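Local coordinates for encapsidation protein (Lactococcus phage asccphi28, PDB 7JQP) that probably acts as the ASCE-fold ATPase of a phage packaging motor, using ATP hydrolysis to drive viral DNA into the capsid, at residues L201-T206 against V215-Y220; F264-K269 against Y348-E353; K269-L274 against Q298-L303; L282-R287 against L356-F361. All blocks are in the same frame, centred on the assembly; numbering follows the deposited sequence.

Interaction 1. Residues L201-T206 against V215-Y220; sequences LGYYLT and VKREDY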
# COMPACT_ATOMS: atom_id res chain seq x y z
N LEU A 201 34.76 -3.85 -1.27
CA LEU A 201 35.66 -4.97 -1.54
C LEU A 201 37.07 -4.48 -1.84
O LEU A 201 38.05 -5.15 -1.52
CB LEU A 201 35.13 -5.79 -2.71
CG LEU A 201 33.91 -6.67 -2.46
CD1 LEU A 201 33.50 -7.39 -3.74
CD2 LEU A 201 34.17 -7.66 -1.34
N GLY A 202 37.18 -3.30 -2.45
CA GLY A 202 38.45 -2.80 -2.92
C GLY A 202 38.77 -3.17 -4.35
O GLY A 202 39.93 -3.04 -4.76
N TYR A 203 37.78 -3.64 -5.11
CA TYR A 203 38.01 -4.11 -6.47
C TYR A 203 37.71 -2.99 -7.46
O TYR A 203 36.64 -2.38 -7.42
CB TYR A 203 37.13 -5.32 -6.79
CG TYR A 203 37.42 -5.85 -8.17
CD1 TYR A 203 38.64 -6.46 -8.44
CD2 TYR A 203 36.51 -5.71 -9.21
CE1 TYR A 203 38.94 -6.93 -9.69
CE2 TYR A 203 36.81 -6.19 -10.47
CZ TYR A 203 38.02 -6.80 -10.71
OH TYR A 203 38.33 -7.28 -11.96
N TYR A 204 38.67 -2.74 -8.36
CA TYR A 204 38.51 -1.82 -9.47
C TYR A 204 38.32 -2.64 -10.74
O TYR A 204 39.16 -3.47 -11.07
CB TYR A 204 39.74 -0.91 -9.58
CG TYR A 204 39.78 -0.03 -10.80
CD1 TYR A 204 39.04 1.15 -10.86
CD2 TYR A 204 40.57 -0.36 -11.89
CE1 TYR A 204 39.08 1.96 -11.98
CE2 TYR A 204 40.61 0.44 -13.01
CZ TYR A 204 39.87 1.60 -13.05
OH TYR A 204 39.92 2.40 -14.17
N LEU A 205 37.20 -2.42 -11.43
CA LEU A 205 36.87 -3.22 -12.60
C LEU A 205 37.58 -2.68 -13.83
O LEU A 205 37.45 -1.50 -14.16
CB LEU A 205 35.36 -3.25 -12.82
CG LEU A 205 34.83 -3.99 -14.05
CD1 LEU A 205 35.18 -5.46 -13.97
CD2 LEU A 205 33.32 -3.82 -14.17
N THR A 206 38.34 -3.54 -14.50
CA THR A 206 39.10 -3.17 -15.68
C THR A 206 38.91 -4.24 -16.75
O THR A 206 38.71 -5.42 -16.44
CB THR A 206 40.60 -3.00 -15.35
OG1 THR A 206 41.34 -2.79 -16.56
CG2 THR A 206 41.14 -4.23 -14.63
N VAL A 215 40.26 -13.58 -11.11
CA VAL A 215 41.04 -12.60 -10.36
C VAL A 215 41.06 -13.05 -8.90
O VAL A 215 40.01 -13.32 -8.32
CB VAL A 215 40.47 -11.18 -10.48
CG1 VAL A 215 41.22 -10.23 -9.55
CG2 VAL A 215 40.55 -10.69 -11.92
N LYS A 216 42.25 -13.10 -8.31
CA LYS A 216 42.43 -13.53 -6.93
C LYS A 216 42.93 -12.37 -6.09
O LYS A 216 43.79 -11.60 -6.53
CB LYS A 216 43.41 -14.70 -6.84
CG LYS A 216 43.64 -15.21 -5.43
N ARG A 217 42.37 -12.24 -4.89
CA ARG A 217 42.76 -11.20 -3.95
C ARG A 217 42.96 -11.82 -2.58
O ARG A 217 42.68 -13.01 -2.36
CB ARG A 217 41.70 -10.09 -3.89
CG ARG A 217 41.50 -9.36 -5.22
CD ARG A 217 42.78 -8.69 -5.69
NE ARG A 217 42.60 -7.95 -6.94
CZ ARG A 217 42.24 -6.67 -7.02
NH1 ARG A 217 42.02 -5.97 -5.91
NH2 ARG A 217 42.11 -6.10 -8.20
N GLU A 218 43.45 -11.01 -1.64
CA GLU A 218 43.79 -11.53 -0.32
C GLU A 218 42.57 -12.13 0.37
O GLU A 218 42.64 -13.22 0.95
CB GLU A 218 44.40 -10.42 0.54
CG GLU A 218 45.02 -10.92 1.83
CD GLU A 218 45.30 -9.81 2.82
OE1 GLU A 218 45.33 -8.63 2.39
OE2 GLU A 218 45.48 -10.10 4.02
N ASP A 219 41.43 -11.43 0.32
CA ASP A 219 40.25 -11.84 1.05
C ASP A 219 39.12 -12.36 0.17
O ASP A 219 38.12 -12.85 0.70
CB ASP A 219 39.71 -10.67 1.89
CG ASP A 219 40.81 -9.90 2.59
OD1 ASP A 219 41.61 -10.52 3.32
OD2 ASP A 219 40.88 -8.66 2.41
N TYR A 220 39.24 -12.27 -1.16
CA TYR A 220 38.14 -12.68 -2.01
C TYR A 220 38.65 -13.02 -3.41
O TYR A 220 39.78 -12.67 -3.78
CB TYR A 220 37.06 -11.60 -2.10
CG TYR A 220 37.53 -10.30 -2.73
CD1 TYR A 220 37.48 -10.12 -4.11
CD2 TYR A 220 38.02 -9.26 -1.96
CE1 TYR A 220 37.91 -8.95 -4.70
CE2 TYR A 220 38.44 -8.08 -2.53
CZ TYR A 220 38.39 -7.93 -3.90
OH TYR A 220 38.82 -6.75 -4.47
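Tyr-220 has CG between its backbone N and carbonyl carbon (chi1 64°), and Tyr-203 has CG anti to N (chi1 -177°). From these starting points the two side chains cross at about a right angle. The Tyr-220 hydroxyl comes to the edge of the Tyr-203 ring, near its plane, and lies 3.2 Å from Tyr-203 CB. It also donates a weak hydrogen bond of 3.4 Å from Tyr-220 OH to Leu-201 O. Farther back on the Tyr-220 ring, CE2 packs on Leu-201 CB at 4.0 Å, while Leu-201 CD2 sits above one face toward the rim and Arg-217 CB lies over the centre of the opposite face. Arg-217 bends at chi2 and brings NH2 to 3.5 Å from Tyr-203 CD1. That carbon lies over a face of the guanidinium, but the ring and guanidinium planes are 52° apart, so the two are not stacked. Beyond it, Tyr-203 and Val-215 meet tip to tip, with CE1 4.0 Å from CG1. Gly-202, with positive phi, is the C-prime residue of a Schellman motif that ends helix 196-201. The contact thus joins the exit of that helix to strand 214-216 and the turn after it. Asp-209 of helix 207-212 takes a hydrogen bond from Tyr-203 OH, Phe-224 of strand 221-225 packs on Tyr-203, and Asp-219 forms a salt bridge with Arg-240 of a second subunit.

Interaction 2. Residues F264-K269 against Y348-E353; sequences FKHYGK and YHESPE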
# COMPACT_ATOMS: atom_id res chain seq x y z
N PHE A 264 41.46 9.97 -14.94
CA PHE A 264 42.59 10.06 -14.02
C PHE A 264 43.58 11.13 -14.48
O PHE A 264 43.98 11.14 -15.65
CB PHE A 264 43.30 8.70 -13.92
CG PHE A 264 42.43 7.59 -13.40
CD1 PHE A 264 42.21 7.43 -12.04
CD2 PHE A 264 41.85 6.69 -14.28
CE1 PHE A 264 41.41 6.40 -11.57
CE2 PHE A 264 41.05 5.66 -13.82
CZ PHE A 264 40.83 5.52 -12.46
N LYS A 265 43.97 12.01 -13.57
CA LYS A 265 44.96 13.05 -13.85
C LYS A 265 45.54 13.53 -12.52
O LYS A 265 44.92 13.38 -11.47
CB LYS A 265 44.33 14.23 -14.61
CG LYS A 265 45.31 15.27 -15.15
CD LYS A 265 45.96 14.85 -16.46
CE LYS A 265 45.02 15.15 -17.64
NZ LYS A 265 45.58 14.67 -18.93
N HIS A 266 46.74 14.11 -12.59
CA HIS A 266 47.44 14.61 -11.41
C HIS A 266 47.62 16.12 -11.49
O HIS A 266 48.00 16.66 -12.53
CB HIS A 266 48.82 13.96 -11.25
CG HIS A 266 49.60 14.51 -10.11
ND1 HIS A 266 50.57 15.48 -10.26
CD2 HIS A 266 49.55 14.24 -8.78
CE1 HIS A 266 51.08 15.78 -9.08
NE2 HIS A 266 50.48 15.03 -8.17
N TYR A 267 47.36 16.80 -10.37
CA TYR A 267 47.50 18.25 -10.25
C TYR A 267 48.45 18.57 -9.10
O TYR A 267 48.24 18.12 -7.97
CB TYR A 267 46.13 18.90 -10.02
CG TYR A 267 46.11 20.41 -10.03
CD1 TYR A 267 46.75 21.14 -11.03
CD2 TYR A 267 45.44 21.12 -9.04
CE1 TYR A 267 46.73 22.52 -11.04
CE2 TYR A 267 45.41 22.49 -9.04
CZ TYR A 267 46.06 23.19 -10.04
OH TYR A 267 46.03 24.57 -10.04
N GLY A 268 49.49 19.35 -9.39
CA GLY A 268 50.51 19.62 -8.40
C GLY A 268 50.06 20.52 -7.27
O GLY A 268 50.46 20.33 -6.12
N LYS A 269 49.23 21.51 -7.57
CA LYS A 269 48.91 22.52 -6.56
C LYS A 269 48.25 21.87 -5.34
O LYS A 269 47.62 20.81 -5.43
CB LYS A 269 47.99 23.60 -7.13
CG LYS A 269 48.63 24.54 -8.15
CD LYS A 269 49.79 25.33 -7.56
CE LYS A 269 50.60 25.99 -8.67
NZ LYS A 269 51.81 26.67 -8.15
N TYR A 348 38.81 14.40 -11.73
CA TYR A 348 40.04 13.66 -12.01
C TYR A 348 40.52 12.98 -10.74
O TYR A 348 40.62 13.62 -9.69
CB TYR A 348 41.15 14.58 -12.54
CG TYR A 348 40.98 15.04 -13.97
CD1 TYR A 348 41.20 14.18 -15.03
CD2 TYR A 348 40.65 16.36 -14.26
CE1 TYR A 348 41.07 14.60 -16.34
CE2 TYR A 348 40.51 16.79 -15.57
CZ TYR A 348 40.73 15.91 -16.60
OH TYR A 348 40.59 16.32 -17.91
N HIS A 349 40.83 11.69 -10.84
CA HIS A 349 41.35 10.90 -9.73
C HIS A 349 42.81 10.58 -9.98
O HIS A 349 43.21 10.27 -11.11
CB HIS A 349 40.54 9.61 -9.54
CG HIS A 349 39.19 9.84 -8.94
ND1 HIS A 349 38.99 9.99 -7.59
CD2 HIS A 349 37.96 9.93 -9.51
CE1 HIS A 349 37.71 10.17 -7.35
NE2 HIS A 349 37.06 10.14 -8.50
N GLU A 350 43.63 10.66 -8.92
CA GLU A 350 45.06 10.45 -9.09
C GLU A 350 45.37 9.08 -9.67
O GLU A 350 46.19 8.95 -10.59
CB GLU A 350 45.78 10.65 -7.76
CG GLU A 350 46.03 12.12 -7.41
CD GLU A 350 46.90 12.29 -6.18
OE1 GLU A 350 47.00 11.33 -5.38
OE2 GLU A 350 47.48 13.38 -6.01
N SER A 351 44.72 8.03 -9.16
CA SER A 351 44.95 6.68 -9.65
C SER A 351 43.76 5.82 -9.24
O SER A 351 42.93 6.24 -8.42
CB SER A 351 46.26 6.09 -9.09
OG SER A 351 46.32 6.24 -7.68
N PRO A 352 43.64 4.62 -9.80
CA PRO A 352 42.55 3.73 -9.36
C PRO A 352 42.59 3.43 -7.88
O PRO A 352 41.53 3.27 -7.26
CB PRO A 352 42.77 2.47 -10.21
CG PRO A 352 43.47 2.98 -11.44
CD PRO A 352 44.43 4.01 -10.89
N GLU A 353 43.79 3.34 -7.29
CA GLU A 353 43.88 3.13 -5.85
C GLU A 353 43.22 4.28 -5.09
O GLU A 353 42.43 4.05 -4.17
CB GLU A 353 45.34 2.96 -5.43
CG GLU A 353 45.51 2.67 -3.94
CD GLU A 353 46.93 2.27 -3.58
OE1 GLU A 353 47.88 2.92 -4.05
OE2 GLU A 353 47.09 1.28 -2.83
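The Phe-264 ring overlaps Pro-352, whose CD lies over one face of the ring 4.3 Å from its centroid and 25° off the normal, a CH-pi contact. Phe-264 CZ also meets Pro-352 CG at 3.8 Å, the two side chains crossing at about a right angle. Phe-264 CD1 packs on His-349 CB at 3.7 Å, while His-349 O lies at the ring edge. The same oxygen accepts a weak, bent hydrogen bond from Lys-265 N (3.1 Å, 135° at the hydrogen). Here the chain of 348-353 passes from strand 348-349, an outermost strand of a six-stranded mixed sheet, through Ser-351 at the N-cap into helix 352-365, and Phe-264 lies against that junction. Lys-265 and Tyr-348 run side by side, pointing the same way, although the close detail of this pair is doubtful in the model. Tyr-296 of the adjacent strand touches both residues. His-266 and Glu-350 also lie alongside each other, their ring and carboxylate planes 32° apart. Glu-350 OE2 approaches the imidazole edge, 3.6 Å from His-266 CD2, whereas His-266 NE2 is 4.0 Å from Glu-350 OE2, near but not in contact.

Interaction 3. Residues K269-L274 against Q298-L303; sequences KKPKLL and QVYKTL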
# COMPACT_ATOMS: atom_id res chain seq x y z
N LYS A 269 49.23 21.51 -7.57
CA LYS A 269 48.91 22.52 -6.56
C LYS A 269 48.25 21.87 -5.34
O LYS A 269 47.62 20.81 -5.43
CB LYS A 269 47.99 23.60 -7.13
CG LYS A 269 48.63 24.54 -8.15
CD LYS A 269 49.79 25.33 -7.56
CE LYS A 269 50.60 25.99 -8.67
NZ LYS A 269 51.81 26.67 -8.15
N LYS A 270 48.38 22.54 -4.20
CA LYS A 270 47.85 22.02 -2.95
C LYS A 270 46.32 22.07 -2.95
O LYS A 270 45.72 22.91 -3.62
CB LYS A 270 48.42 22.79 -1.77
CG LYS A 270 49.93 22.62 -1.65
CD LYS A 270 50.54 23.50 -0.57
CE LYS A 270 52.03 23.21 -0.41
NZ LYS A 270 52.83 23.60 -1.60
N PRO A 271 45.68 21.17 -2.21
CA PRO A 271 44.21 21.08 -2.27
C PRO A 271 43.53 22.23 -1.55
O PRO A 271 44.07 22.87 -0.64
CB PRO A 271 43.92 19.75 -1.57
CG PRO A 271 45.02 19.68 -0.53
CD PRO A 271 46.25 20.17 -1.28
N LYS A 272 42.28 22.48 -1.98
CA LYS A 272 41.47 23.53 -1.38
C LYS A 272 41.05 23.17 0.04
O LYS A 272 41.06 24.02 0.93
CB LYS A 272 40.24 23.78 -2.25
CG LYS A 272 39.59 25.14 -2.09
CD LYS A 272 38.35 25.24 -2.97
CE LYS A 272 37.74 26.63 -2.96
NZ LYS A 272 36.99 26.91 -4.22
N LEU A 273 40.69 21.91 0.27
CA LEU A 273 40.26 21.45 1.58
C LEU A 273 40.74 20.02 1.80
O LEU A 273 41.07 19.30 0.85
CB LEU A 273 38.73 21.54 1.73
CG LEU A 273 37.86 20.88 0.66
CD1 LEU A 273 37.87 19.37 0.74
CD2 LEU A 273 36.42 21.40 0.78
N LEU A 274 40.78 19.63 3.07
CA LEU A 274 41.23 18.30 3.46
C LEU A 274 40.24 17.69 4.44
O LEU A 274 39.64 18.40 5.26
CB LEU A 274 42.62 18.35 4.12
CG LEU A 274 43.79 18.77 3.24
CD1 LEU A 274 44.90 19.37 4.08
CD2 LEU A 274 44.31 17.58 2.45
N GLN A 298 42.47 13.95 -4.62
CA GLN A 298 43.79 13.46 -4.26
C GLN A 298 43.79 12.89 -2.85
O GLN A 298 42.90 13.18 -2.04
CB GLN A 298 44.86 14.57 -4.36
CG GLN A 298 44.68 15.53 -5.52
CD GLN A 298 45.35 16.87 -5.27
OE1 GLN A 298 45.46 17.32 -4.13
NE2 GLN A 298 45.81 17.52 -6.33
N VAL A 299 44.81 12.08 -2.57
CA VAL A 299 45.02 11.47 -1.27
C VAL A 299 46.43 11.80 -0.81
O VAL A 299 47.39 11.64 -1.58
CB VAL A 299 44.81 9.94 -1.31
CG1 VAL A 299 44.90 9.35 0.08
CG2 VAL A 299 43.47 9.62 -1.96
N TYR A 300 46.57 12.26 0.43
CA TYR A 300 47.86 12.60 1.01
C TYR A 300 48.09 11.74 2.24
O TYR A 300 47.26 11.71 3.16
CB TYR A 300 47.93 14.08 1.38
CG TYR A 300 47.84 15.00 0.18
CD1 TYR A 300 46.62 15.47 -0.27
CD2 TYR A 300 48.99 15.40 -0.50
CE1 TYR A 300 46.53 16.31 -1.37
CE2 TYR A 300 48.91 16.24 -1.60
CZ TYR A 300 47.67 16.69 -2.03
OH TYR A 300 47.59 17.52 -3.12
N LYS A 301 49.22 11.03 2.27
CA LYS A 301 49.53 10.15 3.40
C LYS A 301 49.83 10.96 4.66
O LYS A 301 49.48 10.54 5.76
CB LYS A 301 50.70 9.24 3.05
CG LYS A 301 50.31 8.04 2.19
CD LYS A 301 51.50 7.14 1.90
CE LYS A 301 51.05 5.79 1.35
NZ LYS A 301 52.16 4.78 1.34
N THR A 302 50.50 12.11 4.51
CA THR A 302 50.87 12.92 5.66
C THR A 302 50.58 14.39 5.38
O THR A 302 50.50 14.82 4.23
CB THR A 302 52.36 12.75 6.02
OG1 THR A 302 52.66 13.49 7.21
CG2 THR A 302 53.25 13.25 4.88
N LEU A 303 50.43 15.15 6.46
CA LEU A 303 50.17 16.59 6.37
C LEU A 303 51.50 17.35 6.28
O LEU A 303 51.89 18.10 7.18
CB LEU A 303 49.35 17.06 7.56
CG LEU A 303 47.83 16.95 7.52
CD1 LEU A 303 47.26 17.32 8.88
CD2 LEU A 303 47.25 17.83 6.44
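Strands 273-277 and 293-300 both flank strand 280-288 in the six-stranded sheet, and Pro-271, Leu-274 and Tyr-300 meet across that intervening strand. Their alpha carbons are far apart: Leu-274 CA and Tyr-300 CA are separated by 9.1 Å, so side chains rather than backbones make the contact. Pro-271 and Tyr-300 reach toward each other tip to tip. Pro-271 CG packs on Tyr-300 CE1 at 3.8 Å, and Pro-271 CD lies 3.5 Å from Tyr-300 OH. Leu-274 crosses the tyrosine at about a right angle, its CD2 4.1 Å from Tyr-300 CD1 and approaching the ring obliquely. The three strands follow one another in the chain, each antiparallel to the next, and so form a beta meander. Backbone bonds fit this order, since Gln-298 pairs with Gly-283 and Leu-273 with Ile-284. Past the end of strand 293-300, Leu-303 slides by Leu-274 in the opposite direction, and Leu-303 CD2 meets Leu-274 CD1 at 3.7 Å. Gln-298 also turns toward Pro-271, bringing its OE1 to 3.9 Å from Pro-271 CB. The same OE1 is modelled as accepting a hydrogen bond from Tyr-300 OH, but its length is too short to be trusted at this resolution. Between Gln-298 and Tyr-300, Val-299 points away from 269-274 and packs on Thr-354 and Trp-358 of helix 352-365.

Interaction 4. Residues L282-R287 against L356-F361; sequences LGIAER and LEWSKF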
# COMPACT_ATOMS: atom_id res chain seq x y z
N LEU A 282 42.27 13.12 2.73
CA LEU A 282 41.72 13.24 1.39
C LEU A 282 41.58 14.72 1.06
O LEU A 282 41.04 15.49 1.86
CB LEU A 282 40.37 12.55 1.27
CG LEU A 282 40.31 11.05 1.53
CD1 LEU A 282 38.86 10.60 1.53
CD2 LEU A 282 41.11 10.29 0.49
N GLY A 283 42.06 15.11 -0.12
CA GLY A 283 42.03 16.50 -0.52
C GLY A 283 41.36 16.66 -1.86
O GLY A 283 41.45 15.80 -2.74
N ILE A 284 40.68 17.80 -2.02
CA ILE A 284 40.05 18.19 -3.27
C ILE A 284 40.74 19.45 -3.76
O ILE A 284 40.82 20.44 -3.03
CB ILE A 284 38.54 18.42 -3.11
CG1 ILE A 284 37.83 17.10 -2.80
CG2 ILE A 284 37.97 19.06 -4.36
CD1 ILE A 284 36.34 17.22 -2.56
N ALA A 285 41.23 19.41 -5.00
CA ALA A 285 41.95 20.53 -5.59
C ALA A 285 41.13 21.10 -6.74
O ALA A 285 40.66 20.35 -7.60
CB ALA A 285 43.33 20.09 -6.09
N GLU A 286 40.97 22.42 -6.74
CA GLU A 286 40.24 23.13 -7.78
C GLU A 286 41.22 23.97 -8.57
O GLU A 286 41.96 24.78 -8.00
CB GLU A 286 39.14 23.99 -7.17
CG GLU A 286 37.97 23.18 -6.61
CD GLU A 286 36.86 24.05 -6.06
OE1 GLU A 286 37.09 25.27 -5.91
OE2 GLU A 286 35.77 23.52 -5.77
N ARG A 287 41.22 23.78 -9.89
CA ARG A 287 42.10 24.49 -10.81
C ARG A 287 41.31 25.39 -11.74
O ARG A 287 40.44 24.92 -12.47
CB ARG A 287 42.94 23.49 -11.61
CG ARG A 287 43.49 24.04 -12.91
CD ARG A 287 44.59 23.16 -13.48
NE ARG A 287 44.59 23.17 -14.94
CZ ARG A 287 45.66 23.35 -15.71
NH1 ARG A 287 46.85 23.60 -15.18
NH2 ARG A 287 45.52 23.30 -17.03
N LEU A 356 39.41 4.23 -5.32
CA LEU A 356 38.77 3.30 -4.41
C LEU A 356 38.73 3.85 -2.99
O LEU A 356 37.75 3.64 -2.27
CB LEU A 356 39.50 1.96 -4.46
CG LEU A 356 39.25 1.15 -5.73
CD1 LEU A 356 40.28 0.06 -5.91
CD2 LEU A 356 37.86 0.53 -5.69
N GLU A 357 39.78 4.55 -2.57
CA GLU A 357 39.75 5.21 -1.26
C GLU A 357 38.67 6.29 -1.23
O GLU A 357 37.92 6.41 -0.26
CB GLU A 357 41.11 5.83 -0.92
CG GLU A 357 42.32 4.94 -1.14
CD GLU A 357 42.55 3.95 -0.02
OE1 GLU A 357 41.55 3.52 0.61
OE2 GLU A 357 43.72 3.61 0.24
N TRP A 358 38.60 7.10 -2.30
CA TRP A 358 37.58 8.14 -2.36
C TRP A 358 36.18 7.54 -2.40
O TRP A 358 35.24 8.11 -1.83
CB TRP A 358 37.80 9.04 -3.57
CG TRP A 358 38.50 10.32 -3.23
CD1 TRP A 358 39.81 10.64 -3.47
CD2 TRP A 358 37.94 11.44 -2.55
NE1 TRP A 358 40.08 11.90 -2.99
CE2 TRP A 358 38.95 12.42 -2.42
CE3 TRP A 358 36.66 11.72 -2.04
CZ2 TRP A 358 38.72 13.65 -1.80
CZ3 TRP A 358 36.44 12.94 -1.43
CH2 TRP A 358 37.47 13.89 -1.31
N SER A 359 36.02 6.39 -3.06
CA SER A 359 34.70 5.76 -3.14
C SER A 359 34.23 5.28 -1.77
O SER A 359 33.05 5.42 -1.44
CB SER A 359 34.72 4.60 -4.14
OG SER A 359 35.32 4.98 -5.37
N LYS A 360 35.14 4.71 -0.97
CA LYS A 360 34.76 4.30 0.38
C LYS A 360 34.24 5.48 1.18
O LYS A 360 33.24 5.37 1.90
CB LYS A 360 35.96 3.67 1.09
CG LYS A 360 36.34 2.28 0.61
CD LYS A 360 37.32 1.63 1.59
CE LYS A 360 37.65 0.19 1.22
NZ LYS A 360 37.98 0.03 -0.23
N PHE A 361 34.93 6.62 1.09
CA PHE A 361 34.52 7.81 1.83
C PHE A 361 33.18 8.34 1.33
O PHE A 361 32.28 8.64 2.12
CB PHE A 361 35.59 8.89 1.72
CG PHE A 361 35.19 10.21 2.29
CD1 PHE A 361 35.18 10.41 3.66
CD2 PHE A 361 34.81 11.25 1.46
CE1 PHE A 361 34.81 11.63 4.19
CE2 PHE A 361 34.44 12.47 1.98
CZ PHE A 361 34.44 12.66 3.35
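Leu-282 lies over one face of the Trp-358 indole, the two side chains sliding past each other in opposite directions. Its CB lies 3.7 Å from Trp-358 CZ2 and 4.0 Å from Trp-358 CE2. Chi1 of -61° sets CG beside the backbone N, anti to the carbonyl carbon; from CG the two methyls go to different partners. CD2 sits above the pyrrole part of the indole, 4.1 Å from the centroid of the five-membered ring and 16° off its normal, which makes a CH-pi contact. CD1 also lies above the indole, but its closest partner is the next turn of the helix, where it meets Phe-361 CB at 3.7 Å. Leu-282 CD1 approaches the Phe-361 ring obliquely. At the rim of the indole, Gly-283 O lies near the ring plane, 3.6 Å from Trp-358 CZ2. Ile-284 crosses the tryptophan at about a right angle and places CG1 3.6 Å from Trp-358 CH2. The indole rotation has a further fixed point, since Trp-358 NE1 is hydrogen-bonded to Gln-298 O. Helix 352-365 passes nearly crosswise over strand 280-288, the two short segments being 101° apart in direction and 10.4 Å apart at their axes. Around them, Leu-282 packs on Val-275 and Val-299 of the flanking strands 273-277 and 293-300, and helix 328-343 brings Tyr-338 against Ile-284 and Phe-339 against Phe-361.

Interactions 2, 3 and 4 cluster around one six-stranded sheet: the centre of interaction 4 lies about 9 Å from those of interactions 2 and 3, which are themselves about 11 Å apart. Interactions 2 and 4 share helix 352-365, and His-349 CE1 is 3.9 Å from Trp-358 CB. Lys-272 and Glu-286 join interactions 3 and 4 by a salt bridge, modelled too short for its length to be trusted. Interaction 1 belongs to the other, eleven-stranded sheet region, with its centre about 21 Å from those of interactions 2 and 4. It nevertheless touches both: Tyr-204 CG is 3.9 Å from Pro-352 CB, and Tyr-204 also packs on Leu-356. None of the segments includes the P-loop-like turn from Gly-26 to Thr-33, the probable nucleotide site.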